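Side-chain contacts in acetyl-CoA acetyltransferase (Mycobacterium smegmatis, PDB 4EGV), which probably acts as an acyltransferase and is a monomeric member of the thiolase-like superfamily, with a thiolase fold and an additional C-terminal domain: residues 44-49 with 95-100; 52-57 with 63-68; 70-75 with 119-124; 123-128 with 137-142. All blocks are in the same frame, centred on the assembly; numbering follows the deposited sequence.

Contact 1. Residues 44-49 with 95-100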
loop_
_atom_site.group_PDB
_atom_site.type_symbol
_atom_site.label_atom_id
_atom_site.label_comp_id
_atom_site.label_asym_id
_atom_site.label_seq_id
_atom_site.Cartn_x
_atom_site.Cartn_y
_atom_site.Cartn_z
ATOM N N GLU A 44 10.636 -20.723 5.494
ATOM C CA GLU A 44 11.338 -20.642 6.789
ATOM C C GLU A 44 11.092 -19.291 7.518
ATOM O O GLU A 44 10.925 -19.246 8.738
ATOM C CB GLU A 44 12.863 -20.980 6.651
ATOM C CG GLU A 44 13.224 -22.512 6.387
ATOM C CD GLU A 44 14.757 -22.800 6.049
ATOM O OE1 GLU A 44 15.344 -22.209 5.104
ATOM O OE2 GLU A 44 15.379 -23.636 6.739
ATOM N N LEU A 45 11.063 -18.216 6.744
ATOM C CA LEU A 45 10.847 -16.862 7.266
ATOM C C LEU A 45 9.430 -16.590 7.812
ATOM O O LEU A 45 9.233 -15.915 8.831
ATOM C CB LEU A 45 11.160 -15.833 6.194
ATOM C CG LEU A 45 12.615 -15.614 5.758
ATOM C CD1 LEU A 45 12.723 -14.859 4.442
ATOM C CD2 LEU A 45 13.496 -14.995 6.821
ATOM N N ALA A 46 8.450 -17.124 7.096
ATOM C CA ALA A 46 7.072 -17.068 7.485
ATOM C C ALA A 46 6.869 -17.953 8.689
ATOM O O ALA A 46 6.045 -17.678 9.512
ATOM C CB ALA A 46 6.186 -17.525 6.323
ATOM N N THR A 47 7.625 -19.019 8.775
ATOM C CA THR A 47 7.584 -19.933 9.919
ATOM C C THR A 47 8.094 -19.265 11.200
ATOM O O THR A 47 7.451 -19.277 12.202
ATOM C CB THR A 47 8.366 -21.220 9.569
ATOM O OG1 THR A 47 7.671 -21.868 8.492
ATOM C CG2 THR A 47 8.492 -22.138 10.759
ATOM N N GLU A 48 9.255 -18.661 11.135
ATOM C CA GLU A 48 9.760 -17.903 12.239
ATOM C C GLU A 48 8.810 -16.812 12.765
ATOM O O GLU A 48 8.615 -16.709 13.961
ATOM C CB GLU A 48 11.111 -17.296 11.881
ATOM C CG GLU A 48 12.283 -18.202 12.164
ATOM C CD GLU A 48 12.396 -18.674 13.624
ATOM O OE1 GLU A 48 12.209 -17.889 14.564
ATOM O OE2 GLU A 48 12.709 -19.854 13.833
ATOM N N ALA A 49 8.253 -16.001 11.878
ATOM C CA ALA A 49 7.194 -15.045 12.251
ATOM C C ALA A 49 5.920 -15.679 12.830
ATOM O O ALA A 49 5.344 -15.143 13.750
ATOM C CB ALA A 49 6.849 -14.170 11.094
ATOM N N ARG A 95 0.403 -24.487 3.656
ATOM C CA ARG A 95 0.552 -25.783 4.391
ATOM C C ARG A 95 1.959 -26.165 4.882
ATOM O O ARG A 95 2.072 -26.810 5.904
ATOM C CB ARG A 95 -0.056 -26.969 3.630
ATOM C CG ARG A 95 -1.497 -27.082 3.891
ATOM C CD ARG A 95 -2.161 -28.248 3.263
ATOM N NE ARG A 95 -3.571 -27.912 3.252
ATOM C CZ ARG A 95 -4.368 -27.933 4.330
ATOM N NH1 ARG A 95 -3.906 -28.298 5.543
ATOM N NH2 ARG A 95 -5.635 -27.545 4.179
ATOM N N SER A 96 3.010 -25.784 4.166
ATOM C CA SER A 96 4.344 -26.052 4.643
ATOM C C SER A 96 4.601 -25.274 5.935
ATOM O O SER A 96 5.329 -25.753 6.797
ATOM C CB SER A 96 5.432 -25.664 3.624
ATOM O OG SER A 96 5.195 -26.038 2.295
ATOM N N VAL A 97 4.036 -24.062 6.025
ATOM C CA VAL A 97 4.206 -23.161 7.145
ATOM C C VAL A 97 3.455 -23.754 8.288
ATOM O O VAL A 97 3.945 -23.774 9.411
ATOM C CB VAL A 97 3.758 -21.662 6.825
ATOM C CG1 VAL A 97 3.615 -20.820 8.107
ATOM C CG2 VAL A 97 4.753 -20.980 5.880
ATOM N N ALA A 98 2.292 -24.299 7.980
ATOM C CA ALA A 98 1.453 -24.961 8.971
ATOM C C ALA A 98 2.141 -26.175 9.611
ATOM O O ALA A 98 2.049 -26.355 10.809
ATOM C CB ALA A 98 0.164 -25.364 8.344
ATOM N N ARG A 99 2.848 -26.978 8.803
ATOM C CA ARG A 99 3.424 -28.252 9.217
ATOM C C ARG A 99 4.549 -27.916 10.162
ATOM O O ARG A 99 4.688 -28.491 11.262
ATOM C CB ARG A 99 3.914 -29.068 7.991
ATOM C CG ARG A 99 3.966 -30.665 8.132
ATOM C CD ARG A 99 3.680 -31.405 6.746
ATOM N NE ARG A 99 4.642 -30.979 5.704
ATOM C CZ ARG A 99 4.378 -30.387 4.528
ATOM N NH1 ARG A 99 3.138 -30.135 4.098
ATOM N NH2 ARG A 99 5.410 -30.052 3.767
ATOM N N ASN A 100 5.316 -26.935 9.744
ATOM C CA ASN A 100 6.411 -26.428 10.539
ATOM C C ASN A 100 6.127 -25.902 11.958
ATOM O O ASN A 100 7.000 -25.954 12.828
ATOM C CB ASN A 100 7.089 -25.316 9.772
ATOM C CG ASN A 100 8.003 -25.820 8.702
ATOM O OD1 ASN A 100 8.327 -26.997 8.627
ATOM N ND2 ASN A 100 8.423 -24.926 7.860
#
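Thr47 and Asn100 join two helices, 42-56 and 93-101, that lie side by side in the thiolase fold. The short helical segments approach to 9.1 Å between axes and cross at -48°, and their closest CA atoms belong to Thr47 and Val97. The one polar link across the interface is a hydrogen bond from Asn100 ND2 to Thr47 OG1, 3.2 Å long. It is nearly straight, with an N-H...O angle of 170°, and the hydroxyl oxygen lies in the amide plane of Asn100, an arrangement consistent with the bond holding the amide in this rotation. The threonine hydroxyl has a second and stronger partner, the carbonyl oxygen of Val43 one turn back. Since that oxygen can only accept, OG1 gives its proton to Val43 and receives the N-H of Asn100. The first torsion of Thr47 (-64°) keeps OG1 beside its own backbone N, while CG2 packs against Asn100 CB at 3.6 Å; the two side chains cross at about a right angle. Deeper in, Val97 CG2 meets Ala46 CB at 3.8 Å; the same methyl lies 4.0 Å from Thr47 OG1. Asn100 sits at the exposed margin, whereas the other three touching residues are buried. Beneath the helix pair runs strand 136-143, where Ala46 rests on Ser142.

Contact 2. Residues 52-57 with 63-68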
loop_
_atom_site.group_PDB
_atom_site.type_symbol
_atom_site.label_atom_id
_atom_site.label_comp_id
_atom_site.label_asym_id
_atom_site.label_seq_id
_atom_site.Cartn_x
_atom_site.Cartn_y
_atom_site.Cartn_z
ATOM N N ALA A 52 6.488 -16.764 16.467
ATOM C CA ALA A 52 6.427 -15.578 17.319
ATOM C C ALA A 52 5.004 -15.090 17.547
ATOM O O ALA A 52 4.722 -14.563 18.621
ATOM C CB ALA A 52 7.294 -14.449 16.760
ATOM N N ALA A 53 4.124 -15.249 16.555
ATOM C CA ALA A 53 2.725 -14.900 16.716
ATOM C C ALA A 53 2.038 -15.828 17.745
ATOM O O ALA A 53 1.219 -15.387 18.582
ATOM C CB ALA A 53 2.021 -14.903 15.381
ATOM N N LEU A 54 2.408 -17.111 17.691
ATOM C CA LEU A 54 1.927 -18.112 18.611
ATOM C C LEU A 54 2.485 -17.916 19.997
ATOM O O LEU A 54 1.861 -18.272 20.981
ATOM C CB LEU A 54 2.354 -19.479 18.123
ATOM C CG LEU A 54 1.345 -20.412 17.444
ATOM C CD1 LEU A 54 0.476 -19.702 16.441
ATOM C CD2 LEU A 54 2.113 -21.540 16.818
ATOM N N HIS A 55 3.683 -17.370 20.088
ATOM C CA HIS A 55 4.227 -17.078 21.391
ATOM C C HIS A 55 3.752 -15.786 22.022
ATOM O O HIS A 55 3.639 -15.694 23.254
ATOM C CB HIS A 55 5.732 -17.047 21.388
ATOM C CG HIS A 55 6.292 -17.426 22.720
ATOM N ND1 HIS A 55 6.843 -16.514 23.602
ATOM C CD2 HIS A 55 6.287 -18.620 23.360
ATOM C CE1 HIS A 55 7.212 -17.148 24.702
ATOM N NE2 HIS A 55 6.881 -18.423 24.584
ATOM N N ASP A 56 3.511 -14.805 21.163
ATOM C CA ASP A 56 3.049 -13.513 21.542
ATOM C C ASP A 56 1.724 -13.590 22.285
ATOM O O ASP A 56 1.502 -12.804 23.193
ATOM C CB ASP A 56 2.909 -12.655 20.303
ATOM C CG ASP A 56 2.675 -11.202 20.621
ATOM O OD1 ASP A 56 3.582 -10.586 21.236
ATOM O OD2 ASP A 56 1.592 -10.691 20.222
ATOM N N CYS A 57 0.892 -14.548 21.954
ATOM C CA CYS A 57 -0.427 -14.655 22.557
ATOM C C CYS A 57 -0.527 -15.098 23.988
ATOM O O CYS A 57 -1.583 -15.053 24.535
ATOM C CB CYS A 57 -1.367 -15.488 21.690
ATOM S SG CYS A 57 -1.322 -17.203 21.844
ATOM N N THR A 63 -0.866 -25.987 21.764
ATOM C CA THR A 63 -2.307 -26.098 21.897
ATOM C C THR A 63 -2.993 -25.153 20.915
ATOM O O THR A 63 -4.025 -25.505 20.326
ATOM C CB THR A 63 -2.779 -25.837 23.351
ATOM O OG1 THR A 63 -1.845 -26.431 24.251
ATOM C CG2 THR A 63 -4.165 -26.448 23.634
ATOM N N VAL A 64 -2.399 -23.974 20.724
ATOM C CA VAL A 64 -2.946 -22.959 19.830
ATOM C C VAL A 64 -2.850 -23.424 18.389
ATOM O O VAL A 64 -3.817 -23.368 17.638
ATOM C CB VAL A 64 -2.248 -21.568 20.012
ATOM C CG1 VAL A 64 -2.908 -20.491 19.145
ATOM C CG2 VAL A 64 -2.289 -21.141 21.446
ATOM N N ALA A 65 -1.660 -23.877 18.019
ATOM C CA ALA A 65 -1.398 -24.474 16.722
ATOM C C ALA A 65 -2.374 -25.607 16.329
ATOM O O ALA A 65 -2.844 -25.661 15.193
ATOM C CB ALA A 65 0.011 -24.982 16.672
ATOM N N ARG A 66 -2.672 -26.515 17.261
ATOM C CA ARG A 66 -3.649 -27.582 16.997
ATOM C C ARG A 66 -5.067 -27.043 16.775
ATOM O O ARG A 66 -5.879 -27.709 16.152
ATOM C CB ARG A 66 -3.621 -28.677 18.080
ATOM C CG ARG A 66 -2.462 -29.673 17.914
ATOM C CD ARG A 66 -2.465 -30.842 18.955
ATOM N NE ARG A 66 -2.609 -30.416 20.365
ATOM C CZ ARG A 66 -1.614 -30.166 21.225
ATOM N NH1 ARG A 66 -0.349 -30.293 20.874
ATOM N NH2 ARG A 66 -1.895 -29.781 22.454
ATOM N N ALA A 67 -5.339 -25.827 17.250
ATOM C CA ALA A 67 -6.662 -25.251 17.162
ATOM C C ALA A 67 -6.892 -24.428 15.888
ATOM O O ALA A 67 -8.032 -24.075 15.573
ATOM C CB ALA A 67 -6.968 -24.407 18.423
ATOM N N ILE A 68 -5.814 -24.104 15.180
ATOM C CA ILE A 68 -5.908 -23.355 13.923
ATOM C C ILE A 68 -6.684 -24.122 12.820
ATOM O O ILE A 68 -6.291 -25.213 12.414
ATOM C CB ILE A 68 -4.507 -22.906 13.372
ATOM C CG1 ILE A 68 -3.829 -21.940 14.323
ATOM C CG2 ILE A 68 -4.636 -22.251 12.005
ATOM C CD1 ILE A 68 -2.346 -21.785 14.097
#
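Leu54, near the end of helix 42-56, meets the next helix, 61-67, with its two methyl groups. Its CA–CB bond is directed at that helix, and CG then divides the chain into branches with different partners. CD2 touches Ala65 CB at 4.0 Å. CD1 bridges two residues, reaching Ile68 CD1 at 4.2 Å and, more loosely, Val64 CG1 at 4.4 Å. Leu54 is therefore set against Val64 and Ala65 of the helix and Ile68 just past its end. A second touch lies beside this one: Cys57 SG stands 4.1 Å from Val64 CG2. The chi1 of 84° places the sulfur between the backbone N and the carbonyl carbon of Cys57, on the side facing Val64, whose two methyls are thus split between Leu54 and Cys57. The nearest CA atoms are those of Leu54 and Val64, 7.0 Å apart, and every touch between these two helices, which follow each other in the chain, is made by side-chain atoms. Leu276 of strand 271-279 touches Leu54, Cys57 and Val64 and extends the cluster to the sheet. All five touching residues are buried, and no hydrogen bond crosses between the segments; the contact rests on undirected packing of methyl groups and one sulfur.

Contact 3. Residues 70-75 with 119-124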
loop_
_atom_site.group_PDB
_atom_site.type_symbol
_atom_site.label_atom_id
_atom_site.label_comp_id
_atom_site.label_asym_id
_atom_site.label_seq_id
_atom_site.Cartn_x
_atom_site.Cartn_y
_atom_site.Cartn_z
ATOM N N THR A 70 -7.760 -22.341 9.808
ATOM C CA THR A 70 -7.406 -21.770 8.514
ATOM C C THR A 70 -6.078 -21.069 8.557
ATOM O O THR A 70 -5.806 -20.341 9.495
ATOM C CB THR A 70 -8.437 -20.763 8.027
ATOM O OG1 THR A 70 -9.724 -21.333 8.195
ATOM C CG2 THR A 70 -8.217 -20.449 6.553
ATOM N N VAL A 71 -5.269 -21.323 7.530
ATOM C CA VAL A 71 -4.082 -20.547 7.248
ATOM C C VAL A 71 -4.215 -19.830 5.916
ATOM O O VAL A 71 -4.768 -20.341 4.946
ATOM C CB VAL A 71 -2.765 -21.342 7.296
ATOM C CG1 VAL A 71 -2.574 -21.910 8.650
ATOM C CG2 VAL A 71 -2.730 -22.427 6.274
ATOM N N ALA A 72 -3.719 -18.614 5.884
ATOM C CA ALA A 72 -3.777 -17.857 4.708
ATOM C C ALA A 72 -2.405 -17.222 4.568
ATOM O O ALA A 72 -1.836 -16.709 5.528
ATOM C CB ALA A 72 -4.896 -16.823 4.811
ATOM N N GLY A 73 -1.849 -17.306 3.373
ATOM C CA GLY A 73 -0.592 -16.658 3.058
ATOM C C GLY A 73 -0.696 -15.633 1.948
ATOM O O GLY A 73 -1.491 -15.752 1.000
ATOM N N THR A 74 0.094 -14.581 2.071
ATOM C CA THR A 74 0.238 -13.650 0.941
ATOM C C THR A 74 1.197 -14.186 -0.123
ATOM O O THR A 74 2.142 -14.911 0.164
ATOM C CB THR A 74 0.665 -12.229 1.349
ATOM O OG1 THR A 74 1.966 -12.245 1.906
ATOM C CG2 THR A 74 -0.276 -11.666 2.332
ATOM N N ARG A 75 0.922 -13.790 -1.347
ATOM C CA ARG A 75 1.616 -14.279 -2.525
ATOM C C ARG A 75 3.027 -13.681 -2.620
ATOM O O ARG A 75 3.158 -12.458 -2.551
ATOM C CB ARG A 75 0.781 -13.924 -3.754
ATOM C CG ARG A 75 1.165 -14.641 -5.014
ATOM C CD ARG A 75 0.093 -14.474 -6.148
ATOM N NE ARG A 75 -1.118 -15.270 -5.882
ATOM C CZ ARG A 75 -1.284 -16.543 -6.218
ATOM N NH1 ARG A 75 -0.336 -17.207 -6.849
ATOM N NH2 ARG A 75 -2.405 -17.154 -5.906
ATOM N N GLN A 119 -4.217 -6.485 4.811
ATOM C CA GLN A 119 -5.324 -5.841 5.486
ATOM C C GLN A 119 -6.684 -6.308 4.949
ATOM O O GLN A 119 -7.612 -6.492 5.727
ATOM C CB GLN A 119 -5.144 -4.308 5.525
ATOM C CG GLN A 119 -6.213 -3.584 6.176
ATOM C CD GLN A 119 -6.284 -3.865 7.589
ATOM O OE1 GLN A 119 -7.184 -4.545 8.033
ATOM N NE2 GLN A 119 -5.349 -3.350 8.342
ATOM N N HIS A 120 -6.774 -6.546 3.640
ATOM C CA HIS A 120 -7.937 -7.219 3.045
ATOM C C HIS A 120 -8.223 -8.586 3.722
ATOM O O HIS A 120 -9.367 -8.926 4.038
ATOM C CB HIS A 120 -7.758 -7.347 1.524
ATOM C CG HIS A 120 -9.020 -7.649 0.762
ATOM N ND1 HIS A 120 -9.544 -8.927 0.633
ATOM C CD2 HIS A 120 -9.822 -6.843 0.027
ATOM C CE1 HIS A 120 -10.634 -8.883 -0.118
ATOM N NE2 HIS A 120 -10.831 -7.629 -0.491
ATOM N N LEU A 121 -7.158 -9.332 3.968
ATOM C CA LEU A 121 -7.210 -10.639 4.570
ATOM C C LEU A 121 -7.662 -10.620 6.011
ATOM O O LEU A 121 -8.514 -11.432 6.409
ATOM C CB LEU A 121 -5.810 -11.243 4.513
ATOM C CG LEU A 121 -5.537 -12.618 3.907
ATOM C CD1 LEU A 121 -6.586 -13.090 2.913
ATOM C CD2 LEU A 121 -4.167 -12.501 3.265
ATOM N N ALA A 122 -7.072 -9.712 6.796
ATOM C CA ALA A 122 -7.505 -9.527 8.166
ATOM C C ALA A 122 -8.977 -9.118 8.238
ATOM O O ALA A 122 -9.699 -9.628 9.039
ATOM C CB ALA A 122 -6.632 -8.536 8.878
ATOM N N THR A 123 -9.428 -8.210 7.384
ATOM C CA THR A 123 -10.834 -7.869 7.328
ATOM C C THR A 123 -11.747 -9.055 6.920
ATOM O O THR A 123 -12.765 -9.306 7.561
ATOM C CB THR A 123 -11.064 -6.651 6.430
ATOM O OG1 THR A 123 -10.261 -5.559 6.894
ATOM C CG2 THR A 123 -12.554 -6.259 6.357
ATOM N N GLU A 124 -11.396 -9.751 5.853
ATOM C CA GLU A 124 -12.123 -10.933 5.436
ATOM C C GLU A 124 -12.210 -12.047 6.516
ATOM O O GLU A 124 -13.274 -12.616 6.715
ATOM C CB GLU A 124 -11.505 -11.461 4.139
ATOM C CG GLU A 124 -12.240 -12.584 3.432
ATOM C CD GLU A 124 -11.277 -13.559 2.781
ATOM O OE1 GLU A 124 -10.356 -13.130 2.068
ATOM O OE2 GLU A 124 -11.425 -14.763 3.005
#
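Ala72 and Leu121 form an apolar strand-to-helix contact inside the thiolase fold, where helix 117-130 packs on the large mixed sheet at strand 70-73, while Thr123 on the same helix touches Leu296 and His299 of strand 294-303. The helix belongs to a beta-alpha-beta crossover from strand 107-110 to strand 136-143. Both strands run parallel to strand 70-73, which lies between them, so the crossing helix passes over that strand. The geometry supports a layer packed through side chains alone: Ala72 CA and Leu121 CA are the closest pair, yet 8.0 Å apart, and no hydrogen bond spans the gap. Leu121 fills it, pointing at the strand. Its branch point CG lies 4.3 Å from Ala72 CB, while CD2 reaches on to Thr74 CG2 at 4.1 Å. Gly73, between these two partners, presents no side chain to the leucine. In Thr74, chi1 of 65° turns CG2 anti to the carbonyl carbon, where it can meet Leu121; OG1 is taken up by a hydrogen bond with Asn382 OD1. The contact thus uses the threonine methyl while its hydroxyl is satisfied by another part of the chain. Within the helix, the turn around Leu121 is tied at Gln119 O, which accepts Thr123 N and Thr123 OG1 from opposite faces of its carbonyl plane; the hydroxyl, 3.0 Å from that oxygen, is tilted 30° from the plane.

Contact 4. Residues 123-128 with 137-142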
loop_
_atom_site.group_PDB
_atom_site.type_symbol
_atom_site.label_atom_id
_atom_site.label_comp_id
_atom_site.label_asym_id
_atom_site.label_seq_id
_atom_site.Cartn_x
_atom_site.Cartn_y
_atom_site.Cartn_z
ATOM N N THR A 123 -9.428 -8.210 7.384
ATOM C CA THR A 123 -10.834 -7.869 7.328
ATOM C C THR A 123 -11.747 -9.055 6.920
ATOM O O THR A 123 -12.765 -9.306 7.561
ATOM C CB THR A 123 -11.064 -6.651 6.430
ATOM O OG1 THR A 123 -10.261 -5.559 6.894
ATOM C CG2 THR A 123 -12.554 -6.259 6.357
ATOM N N GLU A 124 -11.396 -9.751 5.853
ATOM C CA GLU A 124 -12.123 -10.933 5.436
ATOM C C GLU A 124 -12.210 -12.047 6.516
ATOM O O GLU A 124 -13.274 -12.616 6.715
ATOM C CB GLU A 124 -11.505 -11.461 4.139
ATOM C CG GLU A 124 -12.240 -12.584 3.432
ATOM C CD GLU A 124 -11.277 -13.559 2.781
ATOM O OE1 GLU A 124 -10.356 -13.130 2.068
ATOM O OE2 GLU A 124 -11.425 -14.763 3.005
ATOM N N PHE A 125 -11.128 -12.342 7.232
ATOM C CA PHE A 125 -11.245 -13.336 8.294
ATOM C C PHE A 125 -11.862 -12.851 9.552
ATOM O O PHE A 125 -12.406 -13.621 10.274
ATOM C CB PHE A 125 -9.973 -14.182 8.511
ATOM C CG PHE A 125 -9.731 -15.141 7.373
ATOM C CD1 PHE A 125 -10.593 -16.220 7.179
ATOM C CD2 PHE A 125 -8.727 -14.902 6.429
ATOM C CE1 PHE A 125 -10.436 -17.069 6.078
ATOM C CE2 PHE A 125 -8.576 -15.724 5.327
ATOM C CZ PHE A 125 -9.428 -16.816 5.142
ATOM N N GLY A 126 -11.819 -11.560 9.795
ATOM C CA GLY A 126 -12.614 -10.932 10.841
ATOM C C GLY A 126 -14.089 -11.177 10.634
ATOM O O GLY A 126 -14.771 -11.641 11.530
ATOM N N GLY A 127 -14.567 -10.853 9.439
ATOM C CA GLY A 127 -15.953 -11.092 9.020
ATOM C C GLY A 127 -16.416 -12.528 9.102
ATOM O O GLY A 127 -17.546 -12.766 9.432
ATOM N N LYS A 128 -15.528 -13.467 8.800
ATOM C CA LYS A 128 -15.871 -14.876 8.786
ATOM C C LYS A 128 -15.829 -15.457 10.164
ATOM O O LYS A 128 -16.530 -16.425 10.440
ATOM C CB LYS A 128 -14.953 -15.665 7.857
ATOM C CG LYS A 128 -15.265 -15.484 6.380
ATOM C CD LYS A 128 -14.255 -16.188 5.502
ATOM C CE LYS A 128 -14.607 -15.976 4.050
ATOM N NZ LYS A 128 -13.943 -17.032 3.253
ATOM N N VAL A 137 -7.614 -18.371 13.005
ATOM C CA VAL A 137 -7.008 -18.157 11.727
ATOM C C VAL A 137 -5.596 -17.627 11.905
ATOM O O VAL A 137 -5.337 -16.818 12.757
ATOM C CB VAL A 137 -7.855 -17.151 10.897
ATOM C CG1 VAL A 137 -7.191 -16.806 9.530
ATOM C CG2 VAL A 137 -9.273 -17.670 10.708
ATOM N N LEU A 138 -4.685 -18.108 11.081
ATOM C CA LEU A 138 -3.322 -17.586 11.000
ATOM C C LEU A 138 -3.033 -17.000 9.623
ATOM O O LEU A 138 -3.202 -17.642 8.618
ATOM C CB LEU A 138 -2.268 -18.664 11.348
ATOM C CG LEU A 138 -0.809 -18.185 11.425
ATOM C CD1 LEU A 138 -0.653 -17.120 12.529
ATOM C CD2 LEU A 138 0.166 -19.305 11.647
ATOM N N ILE A 139 -2.594 -15.752 9.607
ATOM C CA ILE A 139 -2.203 -15.055 8.409
ATOM C C ILE A 139 -0.680 -14.830 8.410
ATOM O O ILE A 139 -0.090 -14.602 9.456
ATOM C CB ILE A 139 -2.984 -13.748 8.370
ATOM C CG1 ILE A 139 -4.448 -14.034 8.058
ATOM C CG2 ILE A 139 -2.450 -12.755 7.341
ATOM C CD1 ILE A 139 -5.368 -12.879 8.446
ATOM N N PHE A 140 -0.028 -14.939 7.267
ATOM C CA PHE A 140 1.410 -14.753 7.249
ATOM C C PHE A 140 1.880 -14.384 5.854
ATOM O O PHE A 140 1.142 -14.525 4.883
ATOM C CB PHE A 140 2.171 -15.984 7.791
ATOM C CG PHE A 140 1.688 -17.285 7.228
ATOM C CD1 PHE A 140 1.985 -17.653 5.924
ATOM C CD2 PHE A 140 0.882 -18.119 7.990
ATOM C CE1 PHE A 140 1.515 -18.841 5.384
ATOM C CE2 PHE A 140 0.380 -19.342 7.440
ATOM C CZ PHE A 140 0.717 -19.684 6.133
ATOM N N GLY A 141 3.102 -13.870 5.758
ATOM C CA GLY A 141 3.685 -13.548 4.474
ATOM C C GLY A 141 5.164 -13.378 4.663
ATOM O O GLY A 141 5.586 -13.296 5.778
ATOM N N SER A 142 5.946 -13.304 3.592
ATOM C CA SER A 142 7.414 -13.205 3.681
ATOM C C SER A 142 8.049 -12.849 2.356
ATOM O O SER A 142 7.420 -12.923 1.311
ATOM C CB SER A 142 8.068 -14.496 4.222
ATOM O OG SER A 142 7.693 -15.637 3.479
#
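A backbone hydrogen bond of 3.0 Å from Gly127 N to Thr123 O closes the helical turn from which Phe125 reaches Val137. The contact joins helix 117-130 to strand 136-143, the second half of a beta-alpha-beta unit in the thiolase fold, in which the chain returns to the sheet next to strand 70-73. With CG beside the backbone N and anti to the carbonyl carbon (chi1 -70°), the Phe125 ring is turned to meet Val137. Val137 CG1 sits over one face of the Phe125 ring, 4.1 Å from the centroid and 27° off the ring normal, a CH-pi contact. The ring atom nearest Val137 CG1 is Phe125 CG, at 3.7 Å. The other methyl, Val137 CG2, lies 4.0 Å from Phe125 CD1, so the valine meets the root of the ring with both branches, the two side chains crossing at about a right angle. Two residues along, on the same side of the strand, Ile139 CD1 makes a looser touch with Phe125 CD2 at 4.4 Å. The ring also packs on Thr70 and Ala72 of the adjacent strand 70-73, and so spans two neighbouring strands. Toward the helix surface, Lys128 NZ and Glu124 OE2 form a weak salt bridge of 3.4 Å. That same carboxylate oxygen lies 3.6 Å above the plane of the Phe125 ring, offset toward its rim, on the face opposite Val137 CG1.

Overall arrangement
The four contacts build layers on the two faces of the sheet region made by strands 70-73 and 136-143. Contacts 3 and 4 are nearly one site, with centres about 4 Å apart: they share helix 117-130, and their strands are joined by probable hydrogen bonds, including Ala72 N to Leu138 O at 2.9 Å. Val137 and Ile139 face that helix, whereas the alternate residues Leu138 and Phe140 face the other layer. There Val97 CG1 of contact 1 lies 3.6 Å from Phe140 CE2, and Ile68 CD1 of contact 2 lies 4.2 Å from Leu138 CB. Contacts 1 and 2, centres about 12 Å apart, share helix 42-56, with contact 2 nested inside the chain loop that contact 1 closes.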